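Local structure of conserved protein (Methanosarcina mazei, 2NR4) at residues 180-183 against 184-188. The protein is of unknown function but binds flavin mononucleotide, as a flavoprotein of the DUF447 family with an antiparallel beta barrel. Numbering follows the deposited sequence.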
loop_
_atom_site.group_PDB
_atom_site.type_symbol
_atom_site.label_atom_id
_atom_site.label_comp_id
_atom_site.label_asym_id
_atom_site.label_seq_id
_atom_site.Cartn_x
_atom_site.Cartn_y
_atom_site.Cartn_z
ATOM N N LYS A 180 -6.942 22.918 -10.081
ATOM C CA LYS A 180 -7.602 21.656 -9.756
ATOM C C LYS A 180 -6.665 20.708 -8.998
ATOM O O LYS A 180 -7.086 19.976 -8.106
ATOM C CB LYS A 180 -8.016 20.999 -11.079
ATOM C CG LYS A 180 -8.707 19.638 -11.013
ATOM C CD LYS A 180 -8.653 18.958 -12.391
ATOM C CE LYS A 180 -8.955 19.930 -13.564
ATOM N NZ LYS A 180 -10.417 20.155 -13.830
ATOM N N TYR A 181 -5.393 20.740 -9.380
ATOM C CA TYR A 181 -4.381 19.827 -8.859
ATOM C C TYR A 181 -3.833 20.246 -7.480
ATOM O O TYR A 181 -3.580 19.386 -6.636
ATOM C CB TYR A 181 -3.268 19.621 -9.895
ATOM C CG TYR A 181 -3.742 18.837 -11.109
ATOM C CD1 TYR A 181 -4.102 17.489 -11.005
ATOM C CD2 TYR A 181 -3.847 19.450 -12.367
ATOM C CE1 TYR A 181 -4.546 16.753 -12.115
ATOM C CE2 TYR A 181 -4.293 18.729 -13.485
ATOM C CZ TYR A 181 -4.636 17.387 -13.358
ATOM O OH TYR A 181 -5.058 16.686 -14.473
ATOM N N LEU A 182 -3.675 21.553 -7.252
ATOM C CA LEU A 182 -3.210 22.063 -5.962
ATOM C C LEU A 182 -4.227 21.789 -4.882
ATOM O O LEU A 182 -3.860 21.550 -3.743
ATOM C CB LEU A 182 -2.912 23.558 -6.003
ATOM C CG LEU A 182 -1.760 24.114 -6.837
ATOM C CD1 LEU A 182 -1.477 25.527 -6.322
ATOM C CD2 LEU A 182 -0.507 23.249 -6.727
ATOM N N GLU A 183 -5.503 21.841 -5.265
ATOM C CA GLU A 183 -6.627 21.527 -4.399
ATOM C C GLU A 183 -6.645 20.035 -4.022
ATOM O O GLU A 183 -6.964 19.670 -2.878
ATOM C CB GLU A 183 -7.925 21.912 -5.121
ATOM C CG GLU A 183 -9.197 21.861 -4.292
ATOM C CD GLU A 183 -10.453 21.779 -5.169
ATOM O OE1 GLU A 183 -10.385 21.122 -6.238
ATOM O OE2 GLU A 183 -11.500 22.366 -4.789
ATOM N N LEU A 184 -6.345 19.174 -4.991
ATOM C CA LEU A 184 -6.182 17.755 -4.718
ATOM C C LEU A 184 -4.971 17.473 -3.826
ATOM O O LEU A 184 -5.047 16.642 -2.933
ATOM C CB LEU A 184 -6.087 16.956 -6.019
ATOM C CG LEU A 184 -7.435 16.517 -6.600
ATOM C CD1 LEU A 184 -7.263 16.018 -8.040
ATOM C CD2 LEU A 184 -8.072 15.439 -5.726
ATOM N N ILE A 185 -3.869 18.178 -4.051
ATOM C CA ILE A 185 -2.670 17.988 -3.234
ATOM C C ILE A 185 -2.957 18.379 -1.785
ATOM O O ILE A 185 -2.500 17.720 -0.867
ATOM C CB ILE A 185 -1.448 18.729 -3.817
ATOM C CG1 ILE A 185 -1.093 18.129 -5.169
ATOM C CG2 ILE A 185 -0.219 18.711 -2.875
ATOM C CD1 ILE A 185 -0.124 18.973 -5.939
ATOM N N ARG A 186 -3.751 19.432 -1.584
ATOM C CA ARG A 186 -4.094 19.848 -0.216
ATOM C C ARG A 186 -4.924 18.799 0.516
ATOM O O ARG A 186 -4.709 18.563 1.707
ATOM C CB ARG A 186 -4.826 21.205 -0.202
ATOM C CG ARG A 186 -4.244 22.227 -1.125
ATOM C CD ARG A 186 -2.815 22.591 -0.784
ATOM N NE ARG A 186 -2.258 23.586 -1.713
ATOM C CZ ARG A 186 -2.850 24.737 -2.051
ATOM N NH1 ARG A 186 -4.055 25.047 -1.581
ATOM N NH2 ARG A 186 -2.243 25.572 -2.892
ATOM N N HIS A 187 -5.867 18.176 -0.190
ATOM C CA HIS A 187 -6.673 17.089 0.354
ATOM C C HIS A 187 -5.775 15.910 0.696
ATOM O O HIS A 187 -5.898 15.317 1.769
ATOM C CB HIS A 187 -7.793 16.675 -0.630
ATOM C CG HIS A 187 -8.377 15.310 -0.370
ATOM N ND1 HIS A 187 -9.288 15.064 0.636
ATOM C CD2 HIS A 187 -8.187 14.124 -0.995
ATOM C CE1 HIS A 187 -9.615 13.785 0.634
ATOM N NE2 HIS A 187 -8.960 13.191 -0.350
ATOM N N TYR A 188 -4.842 15.567 -0.189
ATOM C CA TYR A 188 -3.946 14.462 0.179
ATOM C C TYR A 188 -2.986 14.814 1.330
ATOM O O TYR A 188 -2.667 13.960 2.151
ATOM C CB TYR A 188 -3.213 13.922 -1.056
ATOM C CG TYR A 188 -4.158 13.155 -1.928
ATOM C CD1 TYR A 188 -4.776 11.987 -1.460
ATOM C CD2 TYR A 188 -4.462 13.593 -3.199
ATOM C CE1 TYR A 188 -5.671 11.271 -2.261
ATOM C CE2 TYR A 188 -5.360 12.883 -4.018
ATOM C CZ TYR A 188 -5.950 11.736 -3.537
ATOM O OH TYR A 188 -6.840 11.027 -4.322
#
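Ile-185 N donates to Tyr-181 O at 2.9 Å with an N-H...O angle of 153°, and His-187 N to Glu-183 O at 3.3 Å, the i to i+4 pattern of an alpha helix running unbroken through 180-183 and 184-188; the bond from Leu-184 N to Lys-180 O is weak. The closest contacts between side chains are those of Leu-182 with Arg-186, which lie side by side and point the same way. A bend about the CB-CG bond (chi2 -62°) lays the arginine chain back along the preceding turn and brings its NH2 to 3.5 Å from Leu-182 CD1 and 3.8 Å from Leu-182 CB. Its guanidinium thus meets the leucine by van der Waals contact, with Leu-182 C 4.1 Å above its plane, offset to the rim. With CG1 of Ile-185 anti to the carbonyl carbon (chi1 -64°), this chain runs back beside Tyr-181 O, CG1 at 3.1 Å; its CD1 comes a looser 4.4 Å from Leu-182 CD2. Helix 179-195 packs against two others: Leu-182 touches Tyr-173 of helix 158-176, whereas Ile-185 reaches Met-204 and, together with Arg-186, Tyr-208 of helix 198-210. This helical bundle stands beside the FMN-binding barrel.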